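Side-chain contacts in enoyl-CoA hydratase/isomerase (Shewanella pealeana, PDB 4KPK), which probably acts as an isomerase of the enoyl-CoA hydratase/isomerase (crotonase-like) family, its exact substrate and reaction being unsettled: residues A50-D55 with I72-H77; R125-L130 with I153-I158; F63-I68 with M105-K110; L54-K59 with G99-W104. All blocks are in the same frame, centred on the assembly; numbering follows the deposited sequence.

Contact 1: A50-D55 with I72-H77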
loop_
_atom_site.group_PDB
_atom_site.type_symbol
_atom_site.label_atom_id
_atom_site.label_comp_id
_atom_site.label_asym_id
_atom_site.label_seq_id
_atom_site.Cartn_x
_atom_site.Cartn_y
_atom_site.Cartn_z
ATOM N N ALA A 50 12.461 -23.638 14.906
ATOM C CA ALA A 50 11.360 -24.480 15.248
ATOM C C ALA A 50 10.597 -24.654 13.991
ATOM O O ALA A 50 10.553 -23.742 13.169
ATOM C CB ALA A 50 10.452 -23.808 16.301
ATOM N N GLN A 51 9.953 -25.799 13.846
ATOM C CA GLN A 51 9.172 -26.018 12.673
ATOM C C GLN A 51 7.837 -26.513 13.049
ATOM O O GLN A 51 7.743 -27.391 13.896
ATOM C CB GLN A 51 9.834 -27.078 11.748
ATOM C CG GLN A 51 11.279 -26.760 11.471
ATOM C CD GLN A 51 11.852 -27.649 10.369
ATOM O OE1 GLN A 51 11.127 -28.128 9.506
ATOM N NE2 GLN A 51 13.135 -27.887 10.419
HETATM N N MSE A 52 6.837 -26.015 12.328
HETATM C CA MSE A 52 5.452 -26.462 12.393
HETATM C C MSE A 52 5.135 -26.942 11.004
HETATM O O MSE A 52 5.246 -26.174 10.036
HETATM C CB MSE A 52 4.481 -25.344 12.778
HETATM C CG MSE A 52 3.033 -25.841 12.852
HETATM SE SE MSE A 52 1.955 -24.279 13.452
HETATM C CE MSE A 52 1.920 -23.728 15.293
ATOM N N VAL A 53 4.713 -28.207 10.920
ATOM C CA VAL A 53 4.591 -28.881 9.659
ATOM C C VAL A 53 3.186 -29.491 9.470
ATOM O O VAL A 53 2.783 -30.361 10.227
ATOM C CB VAL A 53 5.661 -29.974 9.476
ATOM C CG1 VAL A 53 5.525 -30.623 8.086
ATOM C CG2 VAL A 53 7.068 -29.413 9.666
ATOM N N LEU A 54 2.522 -29.087 8.378
ATOM C CA LEU A 54 1.215 -29.601 8.011
ATOM C C LEU A 54 1.489 -30.959 7.445
ATOM O O LEU A 54 2.291 -31.164 6.413
ATOM C CB LEU A 54 0.455 -28.702 7.032
ATOM C CG LEU A 54 -0.100 -27.392 7.604
ATOM C CD1 LEU A 54 0.997 -26.592 8.257
ATOM C CD2 LEU A 54 -0.814 -26.534 6.557
ATOM N N ASP A 55 0.907 -31.890 8.182
ATOM C CA ASP A 55 1.225 -33.333 8.073
ATOM C C ASP A 55 -0.041 -34.149 7.944
ATOM O O ASP A 55 -0.191 -35.208 8.515
ATOM C CB ASP A 55 2.062 -33.818 9.293
ATOM C CG ASP A 55 2.672 -35.209 9.072
ATOM O OD1 ASP A 55 3.113 -35.502 7.911
ATOM O OD2 ASP A 55 2.689 -36.011 10.031
ATOM N N ILE A 72 -2.815 -23.560 16.882
ATOM C CA ILE A 72 -2.775 -22.734 18.123
ATOM C C ILE A 72 -1.847 -23.311 19.187
ATOM O O ILE A 72 -0.991 -22.614 19.717
ATOM C CB ILE A 72 -4.205 -22.482 18.676
ATOM C CG1 ILE A 72 -5.021 -21.687 17.632
ATOM C CG2 ILE A 72 -4.199 -21.766 20.048
ATOM C CD1 ILE A 72 -6.507 -21.646 17.875
ATOM N N GLN A 73 -1.987 -24.598 19.486
ATOM C CA GLN A 73 -1.152 -25.235 20.473
ATOM C C GLN A 73 0.353 -25.178 20.144
ATOM O O GLN A 73 1.167 -24.932 21.038
ATOM C CB GLN A 73 -1.536 -26.711 20.609
ATOM C CG GLN A 73 -2.829 -26.987 21.338
ATOM C CD GLN A 73 -3.144 -28.464 21.351
ATOM O OE1 GLN A 73 -2.326 -29.281 21.798
ATOM N NE2 GLN A 73 -4.316 -28.830 20.828
ATOM N N VAL A 74 0.722 -25.448 18.877
ATOM C CA VAL A 74 2.111 -25.402 18.500
ATOM C C VAL A 74 2.696 -23.971 18.598
ATOM O O VAL A 74 3.854 -23.749 19.037
ATOM C CB VAL A 74 2.298 -25.951 17.093
ATOM C CG1 VAL A 74 3.737 -25.731 16.617
ATOM C CG2 VAL A 74 1.948 -27.434 17.033
ATOM N N LEU A 75 1.892 -22.994 18.198
ATOM C CA LEU A 75 2.270 -21.605 18.356
ATOM C C LEU A 75 2.471 -21.259 19.820
ATOM O O LEU A 75 3.490 -20.656 20.149
ATOM C CB LEU A 75 1.231 -20.637 17.765
ATOM C CG LEU A 75 1.076 -20.572 16.247
ATOM C CD1 LEU A 75 0.124 -19.438 15.880
ATOM C CD2 LEU A 75 2.433 -20.399 15.577
ATOM N N GLU A 76 1.523 -21.623 20.692
ATOM C CA GLU A 76 1.689 -21.279 22.120
ATOM C C GLU A 76 2.914 -22.025 22.643
ATOM O O GLU A 76 3.728 -21.450 23.336
ATOM C CB GLU A 76 0.444 -21.556 22.947
ATOM C CG GLU A 76 0.725 -21.785 24.434
ATOM C CD GLU A 76 1.307 -20.590 25.240
ATOM O OE1 GLU A 76 2.173 -19.797 24.752
ATOM O OE2 GLU A 76 0.915 -20.471 26.436
ATOM N N HIS A 77 3.110 -23.278 22.228
ATOM C CA HIS A 77 4.313 -23.996 22.620
ATOM C C HIS A 77 5.626 -23.260 22.285
ATOM O O HIS A 77 6.487 -23.080 23.146
ATOM C CB HIS A 77 4.301 -25.360 21.995
ATOM C CG HIS A 77 5.520 -26.152 22.269
ATOM N ND1 HIS A 77 5.790 -26.678 23.511
ATOM C CD2 HIS A 77 6.539 -26.530 21.458
ATOM C CE1 HIS A 77 6.931 -27.340 23.462
ATOM N NE2 HIS A 77 7.414 -27.246 22.235
#
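Within the beta-alpha-beta unit built from strand 49-54, helix 65-80 and strand 86-91, Met52 of the strand meets Val74 and Leu75 of the helix. Met52 is modelled as selenomethionine and is the residue of 50-55 that bridges to the helix; its CA lies 7.0 Å from the CA of Val74. Its chain runs extended as far as the selenium, CG anti to the backbone N (chi1 -180°), which sends the selenium straight at the helix, and bends at chi3. Met52 and Val74 therefore meet tip to tip. One branch of the valine takes most of this approach: Val74 CG1 sits 3.8 Å from Met52 CG and 3.9 Å from Met52 SE. The terminal CE lies between Val74 and Leu75, but its modelled position is too close to Val74 CB to be reliable, so its short distances carry no weight. All three residues are buried. Leu75 also reaches Leu87 of strand 86-91 and Leu126 of helix 113-132, while Val74 also touches Leu41 of strand 41-46. Such apolar packing of a connecting helix on the first of two parallel neighbouring strands is typical of the beta-alpha-beta crossover, here in the crotonase fold.

Contact 2: R125-L130 with I153-I158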
loop_
_atom_site.group_PDB
_atom_site.type_symbol
_atom_site.label_atom_id
_atom_site.label_comp_id
_atom_site.label_asym_id
_atom_site.label_seq_id
_atom_site.Cartn_x
_atom_site.Cartn_y
_atom_site.Cartn_z
ATOM N N ARG A 125 -8.323 -16.119 16.260
ATOM C CA ARG A 125 -7.292 -16.245 17.300
ATOM C C ARG A 125 -6.013 -16.891 16.710
ATOM O O ARG A 125 -4.901 -16.445 16.964
ATOM C CB ARG A 125 -7.857 -17.092 18.463
ATOM C CG ARG A 125 -6.897 -17.402 19.602
ATOM C CD ARG A 125 -7.552 -18.275 20.715
ATOM N NE ARG A 125 -6.701 -18.373 21.904
ATOM C CZ ARG A 125 -6.491 -17.368 22.787
ATOM N NH1 ARG A 125 -7.043 -16.169 22.631
ATOM N NH2 ARG A 125 -5.707 -17.553 23.838
ATOM N N LEU A 126 -6.174 -17.952 15.946
ATOM C CA LEU A 126 -5.011 -18.515 15.159
ATOM C C LEU A 126 -4.251 -17.441 14.320
ATOM O O LEU A 126 -3.078 -17.247 14.510
ATOM C CB LEU A 126 -5.472 -19.662 14.264
ATOM C CG LEU A 126 -4.377 -20.262 13.332
ATOM C CD1 LEU A 126 -3.126 -20.567 14.129
ATOM C CD2 LEU A 126 -4.859 -21.446 12.548
HETATM N N MSE A 127 -4.905 -16.712 13.447
HETATM C CA MSE A 127 -4.235 -15.710 12.634
HETATM C C MSE A 127 -3.586 -14.614 13.458
HETATM O O MSE A 127 -2.465 -14.166 13.191
HETATM C CB MSE A 127 -5.242 -15.075 11.734
HETATM C CG MSE A 127 -5.867 -15.929 10.659
HETATM SE SE MSE A 127 -4.610 -16.896 9.457
HETATM C CE MSE A 127 -5.761 -18.472 9.150
ATOM N N SER A 128 -4.319 -14.119 14.459
ATOM C CA SER A 128 -3.780 -13.073 15.301
ATOM C C SER A 128 -2.496 -13.477 16.027
ATOM O O SER A 128 -1.495 -12.740 15.976
ATOM C CB SER A 128 -4.839 -12.601 16.320
ATOM O OG SER A 128 -4.358 -11.445 16.967
HETATM N N MSE A 129 -2.505 -14.633 16.682
HETATM C CA MSE A 129 -1.328 -15.123 17.351
HETATM C C MSE A 129 -0.163 -15.351 16.402
HETATM O O MSE A 129 0.992 -15.137 16.788
HETATM C CB MSE A 129 -1.484 -16.500 18.001
HETATM C CG MSE A 129 -2.503 -16.510 19.147
HETATM SE SE MSE A 129 -2.558 -18.299 20.010
HETATM C CE MSE A 129 -0.823 -18.996 19.441
ATOM N N LEU A 130 -0.419 -15.827 15.205
ATOM C CA LEU A 130 0.681 -15.931 14.231
ATOM C C LEU A 130 1.206 -14.586 13.814
ATOM O O LEU A 130 2.398 -14.321 13.856
ATOM C CB LEU A 130 0.209 -16.680 12.981
ATOM C CG LEU A 130 1.279 -16.846 11.879
ATOM C CD1 LEU A 130 2.537 -17.531 12.390
ATOM C CD2 LEU A 130 0.689 -17.577 10.686
ATOM N N ILE A 153 -0.112 -17.419 5.324
ATOM C CA ILE A 153 0.995 -16.880 4.530
ATOM C C ILE A 153 1.072 -15.376 4.699
ATOM O O ILE A 153 2.105 -14.818 4.985
ATOM C CB ILE A 153 0.797 -17.205 3.039
ATOM C CG1 ILE A 153 0.982 -18.687 2.856
ATOM C CG2 ILE A 153 1.731 -16.339 2.204
ATOM C CD1 ILE A 153 0.298 -19.219 1.626
ATOM N N CYS A 154 -0.061 -14.721 4.584
ATOM C CA CYS A 154 -0.138 -13.297 4.886
ATOM C C CYS A 154 0.156 -12.870 6.305
ATOM O O CYS A 154 0.426 -11.693 6.510
ATOM C CB CYS A 154 -1.454 -12.718 4.405
ATOM S SG CYS A 154 -1.399 -12.874 2.608
ATOM N N CYS A 155 0.174 -13.807 7.249
ATOM C CA CYS A 155 0.519 -13.529 8.637
ATOM C C CYS A 155 2.011 -13.718 8.905
ATOM O O CYS A 155 2.517 -13.278 9.934
ATOM C CB CYS A 155 -0.332 -14.389 9.576
ATOM S SG CYS A 155 -2.003 -13.764 9.702
ATOM N N SER A 156 2.708 -14.350 7.970
ATOM C CA SER A 156 4.124 -14.677 8.143
ATOM C C SER A 156 4.951 -13.505 7.749
ATOM O O SER A 156 4.514 -12.692 6.987
ATOM C CB SER A 156 4.512 -15.881 7.309
ATOM O OG SER A 156 3.743 -17.009 7.731
ATOM N N ASP A 157 6.155 -13.397 8.297
ATOM C CA ASP A 157 7.010 -12.259 7.974
ATOM C C ASP A 157 7.694 -12.479 6.566
ATOM O O ASP A 157 7.932 -11.500 5.831
ATOM C CB ASP A 157 8.039 -12.054 9.075
ATOM C CG ASP A 157 7.392 -11.697 10.446
ATOM O OD1 ASP A 157 6.513 -10.808 10.502
ATOM O OD2 ASP A 157 7.772 -12.317 11.481
ATOM N N ILE A 158 8.002 -13.736 6.256
ATOM C CA ILE A 158 8.657 -14.149 4.991
ATOM C C ILE A 158 7.928 -15.367 4.475
ATOM O O ILE A 158 7.649 -16.274 5.238
ATOM C CB ILE A 158 10.151 -14.465 5.118
ATOM C CG1 ILE A 158 10.969 -13.173 5.352
ATOM C CG2 ILE A 158 10.706 -15.042 3.824
ATOM C CD1 ILE A 158 11.723 -13.192 6.631
HETATM O O HOH W 1 4.346 -13.650 11.876
#
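Leu130, near the C-terminal end of helix 113-132, packs on Cys155 of segment 153-158, their CA atoms 6.1 Å apart. The apolar part of the contact centres on the cysteine. Leu130 CD2 lies 3.5 Å from Cys155 CB, and the branch carbon Leu130 CG follows at 3.7 Å, so the leucine lies against the methylene and not the sulfur. Its CG is anti to the backbone N (chi1 180°), which carries the isobutyl group across to the other segment; the same Leu130 CD2 comes within 4.3 Å of Ser156 OG. The sulfur is turned toward the preceding turn of helix 113-132: Cys155 SG is 4.0 Å from Met127 CB and 4.1 Å from Met127 SE, the bend of the selenomethionine at chi2 (-53°) bringing its selenium there.

The polar part runs through the backbone. One water donates to Leu130 O at 2.9 Å and to Cys155 O at 2.7 Å, using both its protons to tie the two backbones together. The hydroxyl of Ser156 is engaged apart from this bridge, with Thr139 OG1 and Leu152 O.

Tyr184 of helix 182-189 touches both Met127 and Cys155, while Thr137 of strand 137-141 lies against Leu130 and Ser156. Toward helix 65-80, Leu126 packs on Met71 and Met129 on Ile72; beyond Cys155 the chain enters strand 158-161 by way of Asp157, whose carboxylate forms salt bridges with Lys245 and with Arg195 of a second subunit.

Contact 3: F63-I68 with M105-K110; sequences FDEVMI and MRKQAK
Glu65, in the first turn of helix 65-80, and Lys107, within helix 102-109, face each other across a gap of 10.3 Å between their CA atoms, too wide for backbone contact, so long side chains span it. They cross at about a right angle. The lysine chain is extended beyond CG, whereas the glutamate is folded, CG set between the backbone N and the carbonyl carbon (chi1 75°) and the chain bent again at the next bond. This brings Glu65 OE2 to 3.9 Å from Lys107 NZ, a long salt bridge. A water supplements it from the other carboxylate oxygen: it donates to Glu65 OE1 at 2.9 Å and accepts a weak bond from Lys107 NZ at 3.3 Å. Sitting at a helix N terminus, the glutamate charge is probably further favoured by the helix dipole.

Beside the pair, the Asp64 side chain reaches back to the helix. Its OD1 accepts from Met67 N at 3.0 Å in an almost straight bond (171°), and OD2 is held by Tyr40 OH. Met67 CG in turn lies over one face of the Phe63 ring, toward its rim.

Trp104 touches both Asp64 and Glu65, and Phe284 and Phe285 of a third subunit pack on helix 102-109 at Met105, Arg106 and Ala109. Asp64 is thus a side-chain N-cap at the start of the crossover helix 65-80 of the crotonase fold, with the ion pair at its edge joining helix 102-109.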
loop_
_atom_site.group_PDB
_atom_site.type_symbol
_atom_site.label_atom_id
_atom_site.label_comp_id
_atom_site.label_asym_id
_atom_site.label_seq_id
_atom_site.Cartn_x
_atom_site.Cartn_y
_atom_site.Cartn_z
ATOM N N PHE A 63 -8.008 -27.762 6.084
ATOM C CA PHE A 63 -8.267 -27.296 7.432
ATOM C C PHE A 63 -9.594 -27.815 7.964
ATOM O O PHE A 63 -10.631 -27.759 7.300
ATOM C CB PHE A 63 -8.312 -25.779 7.499
ATOM C CG PHE A 63 -6.986 -25.114 7.342
ATOM C CD1 PHE A 63 -5.939 -25.714 6.593
ATOM C CD2 PHE A 63 -6.782 -23.863 7.899
ATOM C CE1 PHE A 63 -4.715 -25.079 6.446
ATOM C CE2 PHE A 63 -5.566 -23.217 7.726
ATOM C CZ PHE A 63 -4.538 -23.830 6.995
ATOM N N ASP A 64 -9.546 -28.253 9.200
ATOM C CA ASP A 64 -10.741 -28.386 10.010
ATOM C C ASP A 64 -10.472 -27.865 11.420
ATOM O O ASP A 64 -9.388 -27.285 11.668
ATOM C CB ASP A 64 -11.230 -29.836 9.963
ATOM C CG ASP A 64 -10.301 -30.780 10.634
ATOM O OD1 ASP A 64 -9.325 -30.346 11.312
ATOM O OD2 ASP A 64 -10.557 -31.982 10.486
ATOM N N GLU A 65 -11.460 -28.035 12.327
ATOM C CA GLU A 65 -11.360 -27.522 13.726
ATOM C C GLU A 65 -10.146 -28.070 14.504
ATOM O O GLU A 65 -9.501 -27.412 15.335
ATOM C CB GLU A 65 -12.703 -27.758 14.463
ATOM C CG GLU A 65 -13.001 -29.185 14.903
ATOM C CD GLU A 65 -13.349 -30.252 13.821
ATOM O OE1 GLU A 65 -13.312 -30.072 12.573
ATOM O OE2 GLU A 65 -13.653 -31.361 14.273
ATOM N N VAL A 66 -9.823 -29.288 14.215
ATOM C CA VAL A 66 -8.703 -29.917 14.834
ATOM C C VAL A 66 -7.368 -29.289 14.350
ATOM O O VAL A 66 -6.568 -28.934 15.169
ATOM C CB VAL A 66 -8.753 -31.456 14.581
ATOM C CG1 VAL A 66 -7.446 -32.130 15.000
ATOM C CG2 VAL A 66 -9.945 -32.090 15.304
HETATM N N MSE A 67 -7.138 -29.190 13.034
HETATM C CA MSE A 67 -5.973 -28.482 12.470
HETATM C C MSE A 67 -5.820 -27.105 13.063
HETATM O O MSE A 67 -4.733 -26.737 13.443
HETATM C CB MSE A 67 -6.133 -28.276 10.991
HETATM C CG MSE A 67 -5.019 -27.484 10.319
HETATM SE SE MSE A 67 -3.779 -28.784 9.489
HETATM C CE MSE A 67 -4.906 -29.409 8.042
ATOM N N ILE A 68 -6.907 -26.349 13.091
ATOM C CA ILE A 68 -6.916 -24.979 13.632
ATOM C C ILE A 68 -6.380 -25.046 15.053
ATOM O O ILE A 68 -5.435 -24.346 15.396
ATOM C CB ILE A 68 -8.338 -24.339 13.654
ATOM C CG1 ILE A 68 -8.934 -24.155 12.243
ATOM C CG2 ILE A 68 -8.357 -23.029 14.398
ATOM C CD1 ILE A 68 -7.948 -23.689 11.231
HETATM N N MSE A 105 -16.875 -28.432 6.425
HETATM C CA MSE A 105 -17.822 -27.494 5.852
HETATM C C MSE A 105 -19.262 -27.932 6.061
HETATM O O MSE A 105 -20.125 -27.077 6.288
HETATM C CB MSE A 105 -17.541 -27.265 4.379
HETATM C CG MSE A 105 -16.169 -26.635 4.121
HETATM SE SE MSE A 105 -15.929 -26.344 2.169
HETATM C CE MSE A 105 -15.062 -27.913 1.367
ATOM N N ARG A 106 -19.559 -29.220 5.905
ATOM C CA ARG A 106 -20.929 -29.720 6.175
ATOM C C ARG A 106 -21.375 -29.426 7.595
ATOM O O ARG A 106 -22.533 -29.123 7.831
ATOM C CB ARG A 106 -21.028 -31.225 6.006
ATOM C CG ARG A 106 -21.002 -31.689 4.550
ATOM C CD ARG A 106 -20.981 -33.197 4.467
ATOM N NE ARG A 106 -20.525 -33.622 3.154
ATOM C CZ ARG A 106 -21.275 -33.643 2.042
ATOM N NH1 ARG A 106 -22.545 -33.243 2.038
ATOM N NH2 ARG A 106 -20.743 -34.079 0.907
ATOM N N LYS A 107 -20.459 -29.578 8.535
ATOM C CA LYS A 107 -20.759 -29.284 9.937
ATOM C C LYS A 107 -21.072 -27.796 10.128
ATOM O O LYS A 107 -22.058 -27.462 10.790
ATOM C CB LYS A 107 -19.612 -29.701 10.859
ATOM C CG LYS A 107 -19.210 -31.166 10.698
ATOM C CD LYS A 107 -18.363 -31.568 11.889
ATOM C CE LYS A 107 -17.794 -32.971 11.805
ATOM N NZ LYS A 107 -16.909 -33.070 12.992
ATOM N N GLN A 108 -20.253 -26.917 9.537
ATOM C CA GLN A 108 -20.478 -25.455 9.667
ATOM C C GLN A 108 -21.846 -25.028 9.134
ATOM O O GLN A 108 -22.552 -24.171 9.699
ATOM C CB GLN A 108 -19.390 -24.671 8.907
ATOM C CG GLN A 108 -17.970 -24.831 9.469
ATOM C CD GLN A 108 -16.912 -24.251 8.521
ATOM O OE1 GLN A 108 -16.748 -24.687 7.353
ATOM N NE2 GLN A 108 -16.185 -23.274 9.011
ATOM N N ALA A 109 -22.191 -25.614 7.997
ATOM C CA ALA A 109 -23.489 -25.364 7.372
ATOM C C ALA A 109 -24.661 -25.601 8.337
ATOM O O ALA A 109 -25.632 -24.888 8.272
ATOM C CB ALA A 109 -23.663 -26.238 6.144
ATOM N N LYS A 110 -24.546 -26.577 9.233
ATOM C CA LYS A 110 -25.651 -26.956 10.127
ATOM C C LYS A 110 -25.580 -26.125 11.389
ATOM O O LYS A 110 -26.463 -26.217 12.213
ATOM C CB LYS A 110 -25.560 -28.426 10.554
ATOM C CG LYS A 110 -25.912 -29.494 9.554
ATOM C CD LYS A 110 -25.540 -30.830 10.219
ATOM C CE LYS A 110 -25.947 -32.072 9.422
ATOM N NZ LYS A 110 -24.916 -32.517 8.419
HETATM O O HOH W 2 -14.741 -31.855 10.750
#

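Contact 4: L54-K59 with G99-W104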
loop_
_atom_site.group_PDB
_atom_site.type_symbol
_atom_site.label_atom_id
_atom_site.label_comp_id
_atom_site.label_asym_id
_atom_site.label_seq_id
_atom_site.Cartn_x
_atom_site.Cartn_y
_atom_site.Cartn_z
ATOM N N LEU A 54 2.522 -29.087 8.378
ATOM C CA LEU A 54 1.215 -29.601 8.011
ATOM C C LEU A 54 1.489 -30.959 7.445
ATOM O O LEU A 54 2.291 -31.164 6.413
ATOM C CB LEU A 54 0.455 -28.702 7.032
ATOM C CG LEU A 54 -0.100 -27.392 7.604
ATOM C CD1 LEU A 54 0.997 -26.592 8.257
ATOM C CD2 LEU A 54 -0.814 -26.534 6.557
ATOM N N ASP A 55 0.907 -31.890 8.182
ATOM C CA ASP A 55 1.225 -33.333 8.073
ATOM C C ASP A 55 -0.041 -34.149 7.944
ATOM O O ASP A 55 -0.191 -35.208 8.515
ATOM C CB ASP A 55 2.062 -33.818 9.293
ATOM C CG ASP A 55 2.672 -35.209 9.072
ATOM O OD1 ASP A 55 3.113 -35.502 7.911
ATOM O OD2 ASP A 55 2.689 -36.011 10.031
ATOM N N ARG A 56 -0.954 -33.659 7.137
ATOM C CA ARG A 56 -2.145 -34.400 6.822
ATOM C C ARG A 56 -2.248 -34.559 5.302
ATOM O O ARG A 56 -3.310 -34.322 4.731
ATOM C CB ARG A 56 -3.343 -33.608 7.365
ATOM C CG ARG A 56 -4.588 -34.406 7.528
ATOM C CD ARG A 56 -5.731 -33.454 7.821
ATOM N NE ARG A 56 -6.940 -34.212 7.823
ATOM C CZ ARG A 56 -8.163 -33.728 7.611
ATOM N NH1 ARG A 56 -8.411 -32.425 7.358
ATOM N NH2 ARG A 56 -9.170 -34.581 7.625
ATOM N N SER A 57 -1.161 -34.949 4.641
ATOM C CA SER A 57 -1.187 -34.971 3.172
ATOM C C SER A 57 -2.325 -35.813 2.606
ATOM O O SER A 57 -2.903 -35.460 1.563
ATOM C CB SER A 57 0.166 -35.363 2.520
ATOM O OG SER A 57 0.597 -36.679 2.871
ATOM N N ASP A 58 -2.692 -36.888 3.288
ATOM C CA ASP A 58 -3.696 -37.827 2.740
ATOM C C ASP A 58 -4.996 -37.087 2.440
ATOM O O ASP A 58 -5.674 -37.435 1.431
ATOM C CB ASP A 58 -3.954 -39.046 3.665
ATOM C CG ASP A 58 -2.725 -39.954 3.828
ATOM O OD1 ASP A 58 -1.691 -39.717 3.167
ATOM O OD2 ASP A 58 -2.796 -40.911 4.634
ATOM N N LYS A 59 -5.287 -36.034 3.250
ATOM C CA LYS A 59 -6.479 -35.134 3.056
ATOM C C LYS A 59 -6.133 -33.699 2.616
ATOM O O LYS A 59 -6.857 -32.708 2.942
ATOM C CB LYS A 59 -7.310 -35.041 4.330
ATOM C CG LYS A 59 -7.527 -36.371 5.037
ATOM C CD LYS A 59 -8.119 -37.443 4.142
ATOM C CE LYS A 59 -8.321 -38.733 4.923
ATOM N NZ LYS A 59 -9.342 -39.597 4.283
ATOM N N GLY A 99 -7.217 -26.035 1.468
ATOM C CA GLY A 99 -8.177 -25.114 2.054
ATOM C C GLY A 99 -9.060 -25.954 2.935
ATOM O O GLY A 99 -8.572 -26.823 3.657
ATOM N N ALA A 100 -10.361 -25.751 2.837
ATOM C CA ALA A 100 -11.278 -26.181 3.906
ATOM C C ALA A 100 -11.792 -27.621 3.729
ATOM O O ALA A 100 -12.213 -27.990 2.652
ATOM C CB ALA A 100 -12.438 -25.204 4.012
ATOM N N ASP A 101 -11.727 -28.422 4.789
ATOM C CA ASP A 101 -12.151 -29.816 4.745
ATOM C C ASP A 101 -13.664 -29.884 4.462
ATOM O O ASP A 101 -14.430 -29.200 5.132
ATOM C CB ASP A 101 -11.730 -30.464 6.084
ATOM C CG ASP A 101 -12.190 -31.915 6.248
ATOM O OD1 ASP A 101 -13.392 -32.185 6.445
ATOM O OD2 ASP A 101 -11.325 -32.793 6.274
ATOM N N LEU A 102 -14.086 -30.675 3.459
ATOM C CA LEU A 102 -15.525 -30.796 3.101
ATOM C C LEU A 102 -16.424 -31.259 4.262
ATOM O O LEU A 102 -17.568 -30.789 4.394
ATOM C CB LEU A 102 -15.743 -31.762 1.924
ATOM C CG LEU A 102 -17.165 -31.996 1.350
ATOM C CD1 LEU A 102 -17.784 -30.694 0.897
ATOM C CD2 LEU A 102 -17.188 -32.973 0.152
ATOM N N ASN A 103 -15.916 -32.194 5.069
ATOM C CA ASN A 103 -16.673 -32.705 6.197
ATOM C C ASN A 103 -16.865 -31.627 7.204
ATOM O O ASN A 103 -17.922 -31.538 7.804
ATOM C CB ASN A 103 -15.982 -33.896 6.841
ATOM C CG ASN A 103 -16.444 -35.185 6.243
ATOM O OD1 ASN A 103 -17.647 -35.404 6.127
ATOM N ND2 ASN A 103 -15.509 -36.035 5.816
ATOM N N TRP A 104 -15.845 -30.783 7.360
ATOM C CA TRP A 104 -15.903 -29.647 8.285
ATOM C C TRP A 104 -16.906 -28.658 7.727
ATOM O O TRP A 104 -17.730 -28.134 8.453
ATOM C CB TRP A 104 -14.522 -29.009 8.475
ATOM C CG TRP A 104 -14.453 -27.852 9.394
ATOM C CD1 TRP A 104 -15.014 -27.753 10.646
ATOM C CD2 TRP A 104 -13.724 -26.644 9.183
ATOM N NE1 TRP A 104 -14.698 -26.554 11.207
ATOM C CE2 TRP A 104 -13.912 -25.836 10.340
ATOM C CE3 TRP A 104 -12.934 -26.149 8.123
ATOM C CZ2 TRP A 104 -13.330 -24.547 10.481
ATOM C CZ3 TRP A 104 -12.353 -24.835 8.237
ATOM C CH2 TRP A 104 -12.568 -24.051 9.426
#
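Arg56 grips Asp101 end-on with two nitrogens, both bound to the single oxygen OD2. Arg56 NH1 and Arg56 NH2 each stand 3.1 Å from Asp101 OD2, and both bonds are bent, at 141° and 143°. The guanidinium and carboxylate planes are only 13° apart; NH2 meets OD2 nearly along the C-O direction, while NH1 comes in on the anti side, tilted out of the carboxylate plane. An arginine chain extended from CG to NE, with CG anti to the backbone N, delivers the group across.

The other oxygen is spent on the helix. Asp101 is the N-cap of helix 102-109: its OD1 accepts from Trp104 N at 3.0 Å and, weakly, from Asn103 N. With OD2 taken by arginine and OD1 by the helix start, both oxygens are occupied. The residues 99-102 form part of the Ala-Gly-Ala-Asp-Leu signature of the crotonase family; by analogy with relatives, the backbone N-H of Ala100, within this signature, probably contributes to the oxyanion hole, and Gly99 has backbone angles that call for glycine. With an alanine at Asp101, Arg56 would probably lose its main carboxylate mate and Trp104 N its capping acceptor, loosening the helix start.

Arg56 NH1 also donates to Ala62 O, and Asp64 OD2 is a weak, long ion partner. Lys59 CB covers one guanidinium face, 3.5 Å above its centre, and Tyr40 adds a cation-pi interaction. The Arg56 backbone is held too: its N donates to Asn61 OD1, its O accepts from Lys59 N.

Overall arrangement
From the N terminus, strand 49-54 opens contact 1, and its end with the following loop opens contact 4; the two share Leu54 and Asp55. Contact 1 closes first, on helix 65-80, so its loop shares the start of the longer one of contact 4, which ends at 99-104. Contact 3 starts at 63-68, inside both, and ends beyond them at 105-110, crossing each. The backbone of Phe63, probably hydrogen-bonded to Gly99 and Asp101, joins contacts 3 and 4. Contact 2 follows in series, linking helices 113-132 and 148-155; Leu75 packs on Met129 and Ile68 on Leu126, tying it to contacts 1 and 3 through helix 65-80.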